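Single-strand DNA-binding protein (Agrobacterium tumefaciens, PDB 3BTP) binds single-stranded but not double-stranded DNA regardless of sequence and mediates nuclear uptake of the single-stranded T-DNA copy. Local coordinates at residues 390-396 with 432-438; 257-263 with 308-314; 145-150 with 208-214; 166-172 with 194-199. All coordinates share one frame. Residues are numbered along the deposited sequence.

Interaction 1: residues 390-396 with 432-438; sequences GKLWDRV and SMGRQSH
Trp393, Met433 and His438 bury the most surface here. Gly390 leaves helix 382-388 with positive phi (88°), forming a Schellman motif. Residues 432-434 are the end of a 3-10 segment; the chain turns at Arg435 and is extended from Gln436 to His438. The CA atoms of Trp393 and Met433 are 5.7 Å apart.

Trp393 takes chi1 p and chi2 -97°, which sets its indole against the second loop. Gln436 CB lies over one face, 3.6 Å from the centroid of the Trp393 six-membered ring, as a CH-pi contact. The imidazole of His438 meets the same ring obliquely, with centroids 5.0 Å apart and planes at 44°; His438 is poorly ordered. Both loops belong to the half of VirE2 built round the closed antiparallel barrel. The first runs straight into barrel strand 396-399; the second lies in the long loop before strand 453-456. Met433 (chi1 m, chi2 t, chi3 t) extends so that its end approaches the first loop. Met433 CE is 3.5 Å from Lys391 O, Met433 SD 4.1 Å from Val396 CG2, and Met433 CG 4.0 Å from Trp393 CB. Met433 and Val396 also touch Leu387 and Pro409. Water 1 joins Gly390 O (2.8 Å), Ser432 OG (2.9 Å) and Gln436 NE2 (2.6 Å).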
# COMPACT_ATOMS: atom_id res chain seq x y z
N GLY A 390 2.93 6.60 24.40
CA GLY A 390 2.72 5.48 25.27
C GLY A 390 1.28 5.14 25.56
O GLY A 390 1.00 4.33 26.42
N LYS A 391 0.35 5.75 24.85
CA LYS A 391 -1.09 5.41 25.04
C LYS A 391 -1.48 4.21 24.12
O LYS A 391 -0.72 3.80 23.24
CB LYS A 391 -1.99 6.62 24.76
CG LYS A 391 -1.66 7.89 25.61
CD LYS A 391 -1.90 9.15 24.77
CE LYS A 391 -2.20 10.34 25.63
NZ LYS A 391 -0.89 10.95 26.01
N LEU A 392 -2.65 3.66 24.37
CA LEU A 392 -3.22 2.59 23.56
C LEU A 392 -2.36 1.29 23.67
O LEU A 392 -2.41 0.47 22.80
CB LEU A 392 -3.35 3.06 22.09
CG LEU A 392 -4.07 4.38 21.65
CD1 LEU A 392 -4.06 4.57 20.15
CD2 LEU A 392 -5.49 4.43 22.12
N TRP A 393 -1.57 1.15 24.74
CA TRP A 393 -0.72 -0.00 24.99
C TRP A 393 -1.54 -1.25 25.20
O TRP A 393 -0.98 -2.36 25.04
CB TRP A 393 0.18 0.21 26.23
CG TRP A 393 -0.58 0.71 27.45
CD1 TRP A 393 -0.67 2.02 27.86
CD2 TRP A 393 -1.41 -0.04 28.38
NE1 TRP A 393 -1.46 2.13 28.98
CE2 TRP A 393 -1.93 0.89 29.33
CE3 TRP A 393 -1.71 -1.40 28.54
CZ2 TRP A 393 -2.74 0.50 30.44
CZ3 TRP A 393 -2.54 -1.80 29.61
CH2 TRP A 393 -3.07 -0.84 30.54
N ASP A 394 -2.82 -1.13 25.58
CA ASP A 394 -3.64 -2.34 25.70
C ASP A 394 -4.16 -2.86 24.33
O ASP A 394 -4.81 -3.91 24.24
CB ASP A 394 -4.82 -2.13 26.63
CG ASP A 394 -5.85 -1.23 26.00
OD1 ASP A 394 -5.50 -0.03 25.73
OD2 ASP A 394 -7.00 -1.72 25.79
N ARG A 395 -3.84 -2.13 23.25
CA ARG A 395 -4.21 -2.58 21.93
C ARG A 395 -2.94 -3.05 21.13
O ARG A 395 -3.03 -3.46 20.00
CB ARG A 395 -4.97 -1.43 21.27
CG ARG A 395 -6.39 -1.32 21.74
CD ARG A 395 -7.10 -0.14 21.09
NE ARG A 395 -8.55 -0.24 21.37
CZ ARG A 395 -9.50 -0.72 20.56
NH1 ARG A 395 -9.22 -1.16 19.32
NH2 ARG A 395 -10.77 -0.71 20.98
N VAL A 396 -1.79 -3.02 21.76
CA VAL A 396 -0.51 -3.31 21.11
C VAL A 396 -0.06 -4.73 21.42
O VAL A 396 -0.22 -5.16 22.57
CB VAL A 396 0.58 -2.28 21.55
CG1 VAL A 396 1.97 -2.70 21.12
CG2 VAL A 396 0.23 -0.86 21.00
N SER A 432 8.10 2.54 28.14
CA SER A 432 7.03 2.68 29.17
C SER A 432 5.78 1.76 28.97
O SER A 432 5.10 1.39 29.93
CB SER A 432 6.57 4.15 29.20
OG SER A 432 5.59 4.44 28.18
N MET A 433 5.50 1.34 27.72
CA MET A 433 4.39 0.38 27.45
C MET A 433 4.57 -0.97 28.15
O MET A 433 3.59 -1.67 28.42
CB MET A 433 4.26 0.09 25.94
CG MET A 433 3.83 1.26 25.09
SD MET A 433 3.08 0.73 23.53
CE MET A 433 2.38 2.25 22.91
N GLY A 434 5.81 -1.33 28.42
CA GLY A 434 6.08 -2.58 29.07
C GLY A 434 5.99 -2.59 30.59
O GLY A 434 6.32 -3.60 31.19
N ARG A 435 5.57 -1.47 31.21
CA ARG A 435 5.28 -1.43 32.67
C ARG A 435 3.83 -1.10 32.91
O ARG A 435 3.51 -0.52 33.91
CB ARG A 435 6.19 -0.45 33.44
CG ARG A 435 6.23 0.96 32.89
CD ARG A 435 6.55 2.06 33.97
NE ARG A 435 6.89 3.36 33.35
CZ ARG A 435 6.02 4.34 33.11
NH1 ARG A 435 4.71 4.19 33.41
NH2 ARG A 435 6.45 5.49 32.57
N GLN A 436 2.95 -1.49 31.98
CA GLN A 436 1.51 -1.21 32.08
C GLN A 436 0.72 -2.52 32.12
O GLN A 436 1.07 -3.45 31.41
CB GLN A 436 1.05 -0.42 30.85
CG GLN A 436 1.90 0.79 30.48
CD GLN A 436 1.49 2.02 31.24
OE1 GLN A 436 0.79 1.92 32.26
NE2 GLN A 436 1.88 3.20 30.74
N SER A 437 -0.35 -2.58 32.92
CA SER A 437 -1.26 -3.77 32.93
C SER A 437 -2.64 -3.50 33.59
O SER A 437 -2.72 -2.83 34.62
CB SER A 437 -0.58 -5.05 33.50
OG SER A 437 0.19 -4.80 34.69
N HIS A 438 -3.71 -4.03 32.99
CA HIS A 438 -5.07 -3.94 33.53
C HIS A 438 -5.28 -4.99 34.67
O HIS A 438 -4.35 -5.76 34.98
CB HIS A 438 -6.13 -4.14 32.40
CG HIS A 438 -6.45 -2.90 31.59
ND1 HIS A 438 -6.54 -2.91 30.21
CD2 HIS A 438 -6.77 -1.63 31.97
CE1 HIS A 438 -6.87 -1.71 29.78
NE2 HIS A 438 -7.01 -0.91 30.82
O HOH W 1 2.89 3.51 28.31

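Interaction 2: residues 257-263 with 308-314; sequences GSLLPDI and KSKSGIM
Two loops meet in a buried contact. Segment 257-263 curves through Gly257 (phi 95°) to the start of strand 263-266. Segment 308-314 links strands 304-308 and 314-316 through a type I turn from Ser309 to Gly312. CA atoms pair at 5.1 Å for both Gly257 with Gly312 and Asp262 with Lys308.

The main bond across is Lys308 N to Asp262 O, 2.8 Å and nearly straight at 168°. The Lys308 side chain runs back along the first loop, with chi1 and chi2 t. Lys308 NZ makes a weak hydrogen bond to Gly257 O at 3.4 Å, and Lys308 CD lies 3.4 Å from Pro261 O. The turn is closed by Gly312 N to Ser309 O (3.0 Å). Ser309 N to Ile313 O (2.7 Å) is a separate backbone bond flanking it. Strands 304-308 and 314-316 with this turn form a beta hairpin at one edge of a four-stranded antiparallel sheet, and 257-263 leads into the adjacent strand 263-266. Asp262 and Ile263 both face Ser275, a classic beta bulge. The Asp262 carboxylate makes a salt bridge with Arg244 and accepts from Arg277 N. Ser309 OG and Ser311 OG each bond an acidic side chain of the VirE1 chain. Water 2 donates to Lys310 O (2.7 Å) and also bonds Ser258 OG (2.8 Å). Leu260 CD1 packs 3.7 Å from Gly312 O and 4.4 Å from Met314 SD.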
# COMPACT_ATOMS: atom_id res chain seq x y z
N GLY A 257 -1.51 7.41 -18.35
CA GLY A 257 -0.40 6.84 -17.53
C GLY A 257 -0.02 5.43 -17.97
O GLY A 257 0.90 4.79 -17.41
N SER A 258 -0.70 4.94 -19.02
CA SER A 258 -0.48 3.58 -19.46
C SER A 258 0.66 3.36 -20.43
O SER A 258 0.64 2.38 -21.16
CB SER A 258 -1.82 2.89 -19.83
OG SER A 258 -2.33 2.25 -18.59
N LEU A 259 1.68 4.24 -20.40
CA LEU A 259 2.82 4.17 -21.28
C LEU A 259 4.13 4.63 -20.67
O LEU A 259 5.01 5.00 -21.43
CB LEU A 259 2.62 5.02 -22.59
CG LEU A 259 1.68 4.52 -23.73
CD1 LEU A 259 1.75 5.39 -25.06
CD2 LEU A 259 1.90 3.06 -24.08
N LEU A 260 4.32 4.55 -19.36
CA LEU A 260 5.47 5.15 -18.71
C LEU A 260 6.51 4.09 -18.51
O LEU A 260 6.20 2.90 -18.58
CB LEU A 260 5.11 5.72 -17.33
CG LEU A 260 3.97 6.73 -17.19
CD1 LEU A 260 3.23 6.71 -15.73
CD2 LEU A 260 4.46 8.11 -17.67
N PRO A 261 7.74 4.50 -18.21
CA PRO A 261 8.80 3.52 -17.89
C PRO A 261 8.63 2.93 -16.49
O PRO A 261 7.73 3.34 -15.73
CB PRO A 261 10.12 4.32 -18.00
CG PRO A 261 9.76 5.68 -18.41
CD PRO A 261 8.23 5.88 -18.14
N ASP A 262 9.45 1.94 -16.20
CA ASP A 262 9.39 1.14 -15.03
C ASP A 262 9.75 2.01 -13.79
O ASP A 262 9.18 1.85 -12.70
CB ASP A 262 10.47 0.05 -15.15
CG ASP A 262 10.35 -0.81 -16.45
OD1 ASP A 262 9.27 -0.90 -17.03
OD2 ASP A 262 11.37 -1.42 -16.91
N ILE A 263 10.74 2.90 -13.95
CA ILE A 263 11.47 3.49 -12.83
C ILE A 263 11.43 4.98 -13.05
O ILE A 263 11.70 5.45 -14.13
CB ILE A 263 12.91 3.00 -12.74
CG1 ILE A 263 12.99 1.49 -12.40
CG2 ILE A 263 13.68 3.79 -11.74
CD1 ILE A 263 14.33 0.84 -12.70
N LYS A 308 6.92 1.57 -11.04
CA LYS A 308 5.62 1.51 -11.68
C LYS A 308 4.82 0.24 -11.44
O LYS A 308 5.33 -0.88 -11.49
CB LYS A 308 5.79 1.64 -13.17
CG LYS A 308 4.49 1.97 -13.73
CD LYS A 308 4.55 2.41 -15.16
CE LYS A 308 3.84 1.39 -16.00
NZ LYS A 308 3.06 2.25 -16.99
N SER A 309 3.55 0.45 -11.21
CA SER A 309 2.60 -0.60 -11.06
C SER A 309 2.00 -0.91 -12.46
O SER A 309 2.05 -0.05 -13.37
CB SER A 309 1.57 -0.13 -10.00
OG SER A 309 0.41 -0.88 -10.04
N LYS A 310 1.46 -2.10 -12.67
CA LYS A 310 0.71 -2.37 -13.95
C LYS A 310 -0.43 -1.42 -14.24
O LYS A 310 -0.86 -1.26 -15.40
CB LYS A 310 0.18 -3.79 -14.01
CG LYS A 310 1.33 -4.78 -14.13
CD LYS A 310 0.93 -6.17 -13.67
CE LYS A 310 2.17 -6.84 -13.07
NZ LYS A 310 3.02 -7.38 -14.21
N SER A 311 -0.89 -0.73 -13.21
CA SER A 311 -1.96 0.24 -13.36
C SER A 311 -1.49 1.59 -13.90
O SER A 311 -2.28 2.44 -14.46
CB SER A 311 -2.70 0.38 -12.04
OG SER A 311 -1.81 0.98 -11.09
N GLY A 312 -0.22 1.85 -13.73
CA GLY A 312 0.23 3.18 -14.06
C GLY A 312 0.72 3.96 -12.87
O GLY A 312 1.50 4.88 -13.05
N ILE A 313 0.32 3.58 -11.66
CA ILE A 313 0.84 4.20 -10.44
C ILE A 313 2.34 3.98 -10.25
O ILE A 313 2.82 2.89 -10.36
CB ILE A 313 0.07 3.73 -9.15
CG1 ILE A 313 -1.45 3.84 -9.34
CG2 ILE A 313 0.61 4.42 -7.87
CD1 ILE A 313 -2.16 3.14 -8.26
N MET A 314 3.04 5.04 -9.91
CA MET A 314 4.45 4.99 -9.54
C MET A 314 4.58 5.05 -8.05
O MET A 314 4.53 6.12 -7.44
CB MET A 314 5.14 6.20 -10.19
CG MET A 314 4.89 6.23 -11.64
SD MET A 314 6.21 5.62 -12.70
CE MET A 314 7.15 4.75 -11.74
O HOH W 2 -0.42 0.88 -16.99

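Interaction 3: residues 145-150 with 208-214; sequences FNASCR and ITGTDIF
Phe145 lays one ring face over Ile208 CG2, which sits 3.9 Å from the ring centroid in a CH-pi contact. Phe145 lies in the last turn of helix 142-147, and its CA is 4.7 Å from that of Gly210. An ideal CB on Gly210 would clash with Phe145 CB and Asn146 N, so glycine permits this close approach.

Ser148 leaves the helix, and strand 149-153 brings Arg150 (chi1 m, chi2 t, chi3 m) back to the helix end. Arg150 NH1 bonds Phe145 O at 3.1 Å. Arg150 NH2 bonds Asp212 O at 2.5 Å. Gly210 O lies over the guanidinium face, 3.0 Å from Arg150 CZ. Phe214 CZ is 3.1 Å from Asn146 O. The contact thus joins a helix-to-strand connection of one antiparallel sheet to the loop after helix 186-206. Arg150 NE bonds Tyr152 OH. Because its hydrogen-bonded carbonyls are Phe145 O and Asp212 O, the buried Arg150 links the helix end to the 208-214 loop through the backbone.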
# COMPACT_ATOMS: atom_id res chain seq x y z
N PHE A 145 -0.95 20.97 -20.45
CA PHE A 145 -1.53 20.18 -19.32
C PHE A 145 -2.30 18.96 -19.81
O PHE A 145 -2.05 17.85 -19.33
CB PHE A 145 -2.43 21.04 -18.41
CG PHE A 145 -1.67 21.97 -17.44
CD1 PHE A 145 -0.70 21.45 -16.56
CD2 PHE A 145 -2.01 23.35 -17.34
CE1 PHE A 145 -0.08 22.23 -15.65
CE2 PHE A 145 -1.36 24.22 -16.42
CZ PHE A 145 -0.37 23.65 -15.57
N ASN A 146 -3.23 19.13 -20.76
CA ASN A 146 -4.02 18.01 -21.31
C ASN A 146 -3.33 17.03 -22.23
O ASN A 146 -3.90 15.95 -22.50
CB ASN A 146 -5.32 18.49 -21.94
CG ASN A 146 -6.38 18.93 -20.87
OD1 ASN A 146 -7.19 19.80 -21.13
ND2 ASN A 146 -6.32 18.33 -19.66
N ALA A 147 -2.14 17.36 -22.71
CA ALA A 147 -1.34 16.52 -23.63
C ALA A 147 -0.29 15.74 -22.88
O ALA A 147 0.23 14.74 -23.40
CB ALA A 147 -0.60 17.39 -24.66
N SER A 148 0.11 16.25 -21.71
CA SER A 148 1.05 15.55 -20.81
C SER A 148 0.39 14.38 -20.10
O SER A 148 -0.84 14.40 -19.86
CB SER A 148 1.60 16.52 -19.71
OG SER A 148 2.20 17.62 -20.33
N CYS A 149 1.21 13.40 -19.71
CA CYS A 149 0.88 12.56 -18.55
C CYS A 149 1.12 13.33 -17.19
O CYS A 149 2.26 13.58 -16.80
CB CYS A 149 1.63 11.21 -18.56
SG CYS A 149 0.99 10.14 -17.25
N ARG A 150 0.04 13.71 -16.50
CA ARG A 150 0.16 14.44 -15.23
C ARG A 150 0.24 13.48 -14.01
O ARG A 150 -0.66 12.67 -13.77
CB ARG A 150 -1.03 15.40 -15.07
CG ARG A 150 -1.22 16.42 -16.22
CD ARG A 150 -2.26 17.51 -15.82
NE ARG A 150 -3.59 16.97 -15.46
CZ ARG A 150 -4.60 16.66 -16.29
NH1 ARG A 150 -4.48 16.84 -17.61
NH2 ARG A 150 -5.77 16.20 -15.79
N ILE A 208 -3.45 24.15 -12.16
CA ILE A 208 -3.53 23.35 -13.39
C ILE A 208 -4.80 23.71 -14.17
O ILE A 208 -5.89 23.56 -13.66
CB ILE A 208 -3.50 21.78 -13.03
CG1 ILE A 208 -2.23 21.43 -12.25
CG2 ILE A 208 -3.62 20.92 -14.26
CD1 ILE A 208 -2.07 19.97 -11.87
N THR A 209 -4.68 24.11 -15.42
CA THR A 209 -5.89 24.44 -16.20
C THR A 209 -6.40 23.36 -17.16
O THR A 209 -7.52 23.43 -17.63
CB THR A 209 -5.66 25.74 -16.99
OG1 THR A 209 -4.41 25.65 -17.69
CG2 THR A 209 -5.64 26.96 -16.06
N GLY A 210 -5.56 22.37 -17.49
CA GLY A 210 -5.99 21.20 -18.22
C GLY A 210 -6.26 20.07 -17.22
O GLY A 210 -5.33 19.50 -16.63
N THR A 211 -7.55 19.79 -17.03
CA THR A 211 -8.10 18.99 -15.96
C THR A 211 -8.83 17.74 -16.47
O THR A 211 -9.60 17.14 -15.68
CB THR A 211 -9.14 19.76 -15.09
OG1 THR A 211 -10.32 20.01 -15.84
CG2 THR A 211 -8.61 21.02 -14.42
N ASP A 212 -8.54 17.31 -17.72
CA ASP A 212 -9.09 16.03 -18.24
C ASP A 212 -8.71 14.86 -17.34
O ASP A 212 -7.64 14.83 -16.82
CB ASP A 212 -8.64 15.77 -19.69
CG ASP A 212 -9.33 16.72 -20.71
OD1 ASP A 212 -10.21 17.54 -20.34
OD2 ASP A 212 -8.97 16.64 -21.89
N ILE A 213 -9.61 13.90 -17.23
CA ILE A 213 -9.46 12.73 -16.36
C ILE A 213 -8.89 11.53 -17.12
O ILE A 213 -8.03 10.79 -16.58
CB ILE A 213 -10.80 12.38 -15.68
CG1 ILE A 213 -11.26 13.52 -14.79
CG2 ILE A 213 -10.59 11.23 -14.78
CD1 ILE A 213 -12.76 13.68 -14.63
N PHE A 214 -9.31 11.39 -18.40
CA PHE A 214 -8.80 10.34 -19.33
C PHE A 214 -9.22 8.96 -18.91
O PHE A 214 -8.47 7.96 -19.10
CB PHE A 214 -7.26 10.40 -19.55
CG PHE A 214 -6.76 11.76 -19.98
CD1 PHE A 214 -7.02 12.24 -21.27
CD2 PHE A 214 -6.00 12.55 -19.10
CE1 PHE A 214 -6.56 13.49 -21.66
CE2 PHE A 214 -5.53 13.81 -19.49
CZ PHE A 214 -5.80 14.27 -20.77

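Interaction 4: residues 166-172 with 194-199; sequences FERIDLP and YKLEVW. Unlike the reference sequence in segment 166-172: Leu171 (reference Ile).
Ile169 and Phe166 form the apolar centre of this contact. The chain from helix 162-167 into the following loop lies along helix 186-206, here residues 194-199, and packs antiparallel against it. CA atoms pair as Phe166 with Trp199 (6.7 Å), Ile169 with Lys195 (6.1 Å) and Leu171 with Tyr194 (7.6 Å), so the two segments run in opposite directions.

Ile169 (chi1 m) points at the helix. Ile169 CG2 is 3.9 Å from Val198 CG1 and Ile169 CD1 is 4.0 Å from Trp199 CB. Phe166 takes chi1 t and turns its edge to the Trp199 face in a T-shaped pair, with the centroids of the Phe166 ring and the Trp199 five-membered ring 5.2 Å apart and planes at 74°. Lys195 CB lies over the Phe166 face, 4.1 Å from the centroid. Trp199 NE1 is bonded to Thr211 O.

Further along the loop, Leu171, which is Ile in the reference sequence, sets CD2 3.4 Å from Tyr194 CD2. Pro172 CD is 3.5 Å from Tyr194 CZ. At the polar edge, neighbouring Arg168 makes a salt bridge to an acidic side chain of the VirE1 chain. Lys195 extends with chi1 m and the other angles t, its aliphatic part lying along the loop. Lys195 NZ donates to Glu167 O at 2.8 Å, makes a salt bridge to Glu167 OE1 at 2.7 Å, and bonds Ile169 O weakly at 2.9 Å.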
# COMPACT_ATOMS: atom_id res chain seq x y z
N PHE A 166 -8.12 10.50 -9.90
CA PHE A 166 -9.54 10.83 -9.76
C PHE A 166 -10.30 9.78 -8.93
O PHE A 166 -10.99 10.11 -7.96
CB PHE A 166 -10.17 10.95 -11.15
CG PHE A 166 -11.63 11.46 -11.11
CD1 PHE A 166 -11.93 12.81 -11.06
CD2 PHE A 166 -12.67 10.59 -11.15
CE1 PHE A 166 -13.26 13.24 -10.99
CE2 PHE A 166 -13.98 11.04 -11.09
CZ PHE A 166 -14.26 12.35 -11.00
N GLU A 167 -10.21 8.51 -9.32
CA GLU A 167 -10.94 7.44 -8.59
C GLU A 167 -10.41 7.23 -7.18
O GLU A 167 -11.14 6.73 -6.31
CB GLU A 167 -10.98 6.11 -9.40
CG GLU A 167 -12.00 6.25 -10.59
CD GLU A 167 -13.46 6.57 -10.10
OE1 GLU A 167 -13.74 6.43 -8.88
OE2 GLU A 167 -14.34 6.92 -10.90
N ARG A 168 -9.18 7.61 -6.92
CA ARG A 168 -8.61 7.52 -5.57
C ARG A 168 -9.25 8.52 -4.59
O ARG A 168 -9.15 8.37 -3.37
CB ARG A 168 -7.07 7.65 -5.62
CG ARG A 168 -6.32 8.01 -4.31
CD ARG A 168 -5.93 6.73 -3.65
NE ARG A 168 -5.42 6.71 -2.25
CZ ARG A 168 -6.18 6.73 -1.17
NH1 ARG A 168 -7.49 6.96 -1.26
NH2 ARG A 168 -5.63 6.56 0.01
N ILE A 169 -9.94 9.55 -5.09
CA ILE A 169 -10.75 10.37 -4.20
C ILE A 169 -11.80 9.46 -3.54
O ILE A 169 -12.50 8.67 -4.22
CB ILE A 169 -11.39 11.62 -4.85
CG1 ILE A 169 -10.31 12.57 -5.51
CG2 ILE A 169 -12.25 12.37 -3.77
CD1 ILE A 169 -10.77 13.39 -6.86
N ASP A 170 -11.87 9.48 -2.22
CA ASP A 170 -12.80 8.52 -1.59
C ASP A 170 -14.11 9.22 -1.21
O ASP A 170 -14.12 10.42 -0.99
CB ASP A 170 -12.18 7.82 -0.37
CG ASP A 170 -11.90 8.78 0.72
OD1 ASP A 170 -11.38 9.87 0.39
OD2 ASP A 170 -12.23 8.48 1.91
N LEU A 171 -15.20 8.48 -1.18
CA LEU A 171 -16.45 9.08 -0.70
C LEU A 171 -16.58 8.97 0.82
O LEU A 171 -16.43 7.87 1.37
CB LEU A 171 -17.68 8.46 -1.38
CG LEU A 171 -17.34 8.41 -2.89
CD1 LEU A 171 -18.24 7.40 -3.50
CD2 LEU A 171 -17.47 9.77 -3.61
N PRO A 172 -16.89 10.09 1.46
CA PRO A 172 -17.32 10.15 2.85
C PRO A 172 -18.34 9.07 3.17
O PRO A 172 -19.32 8.88 2.43
CB PRO A 172 -17.94 11.54 2.96
CG PRO A 172 -17.06 12.35 2.05
CD PRO A 172 -16.83 11.43 0.86
N TYR A 194 -19.57 14.08 -6.85
CA TYR A 194 -18.77 14.33 -5.62
C TYR A 194 -17.25 14.43 -5.89
O TYR A 194 -16.57 15.38 -5.46
CB TYR A 194 -19.04 13.30 -4.50
CG TYR A 194 -18.13 13.60 -3.30
CD1 TYR A 194 -18.53 14.49 -2.31
CD2 TYR A 194 -16.82 13.07 -3.23
CE1 TYR A 194 -17.68 14.80 -1.18
CE2 TYR A 194 -15.96 13.36 -2.14
CZ TYR A 194 -16.39 14.23 -1.14
OH TYR A 194 -15.53 14.52 -0.09
N LYS A 195 -16.68 13.41 -6.57
CA LYS A 195 -15.22 13.43 -6.90
C LYS A 195 -14.84 14.59 -7.85
O LYS A 195 -13.76 15.17 -7.72
CB LYS A 195 -14.76 12.06 -7.43
CG LYS A 195 -14.97 10.88 -6.46
CD LYS A 195 -14.34 9.59 -6.99
CE LYS A 195 -14.78 8.43 -6.21
NZ LYS A 195 -13.85 7.26 -6.34
N LEU A 196 -15.72 14.90 -8.82
CA LEU A 196 -15.53 16.04 -9.77
C LEU A 196 -15.31 17.37 -9.04
O LEU A 196 -14.41 18.15 -9.41
CB LEU A 196 -16.69 16.15 -10.79
CG LEU A 196 -16.58 17.17 -11.93
CD1 LEU A 196 -15.39 16.82 -12.89
CD2 LEU A 196 -17.91 17.38 -12.73
N GLU A 197 -16.02 17.61 -7.94
CA GLU A 197 -15.80 18.87 -7.22
C GLU A 197 -14.51 18.90 -6.42
O GLU A 197 -13.87 19.89 -6.33
CB GLU A 197 -16.94 19.20 -6.28
CG GLU A 197 -18.22 18.55 -6.59
CD GLU A 197 -19.35 19.32 -5.93
OE1 GLU A 197 -19.38 19.35 -4.65
OE2 GLU A 197 -20.16 19.93 -6.71
N VAL A 198 -14.13 17.79 -5.81
CA VAL A 198 -12.83 17.69 -5.16
C VAL A 198 -11.75 17.89 -6.21
O VAL A 198 -10.82 18.66 -6.02
CB VAL A 198 -12.72 16.35 -4.44
CG1 VAL A 198 -11.40 16.21 -3.74
CG2 VAL A 198 -13.90 16.28 -3.44
N TRP A 199 -11.89 17.20 -7.33
CA TRP A 199 -10.88 17.20 -8.39
C TRP A 199 -10.68 18.62 -8.94
O TRP A 199 -9.55 19.11 -9.01
CB TRP A 199 -11.43 16.28 -9.50
CG TRP A 199 -10.66 16.28 -10.76
CD1 TRP A 199 -10.97 16.94 -11.93
CD2 TRP A 199 -9.47 15.52 -11.03
NE1 TRP A 199 -10.05 16.65 -12.88
CE2 TRP A 199 -9.11 15.78 -12.37
CE3 TRP A 199 -8.72 14.59 -10.28
CZ2 TRP A 199 -8.03 15.15 -12.98
CZ3 TRP A 199 -7.60 14.00 -10.88
CH2 TRP A 199 -7.28 14.26 -12.22

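Along the chain, interaction 3 encloses interaction 4, interaction 2 follows, and interaction 1 comes last. Interactions 3 and 4 have centres about 16 Å apart. Interaction 4 lies on helix 186-206 and interaction 3 on the loop that follows it; they touch where Ile213 packs on Phe166 and Trp199. Interaction 2 lies about 17 Å from interaction 3, centre to centre, and touches it at Cys149, on strand 149-153. These three contacts tie together two four-stranded sheets and the helices beside them. Interaction 1 stands apart, about 38 to 49 Å from the others between centres, next to the eight-stranded barrel. VirE1 reaches residues of interactions 1, 2 and 4, so the chaperone contacts both parts of VirE2.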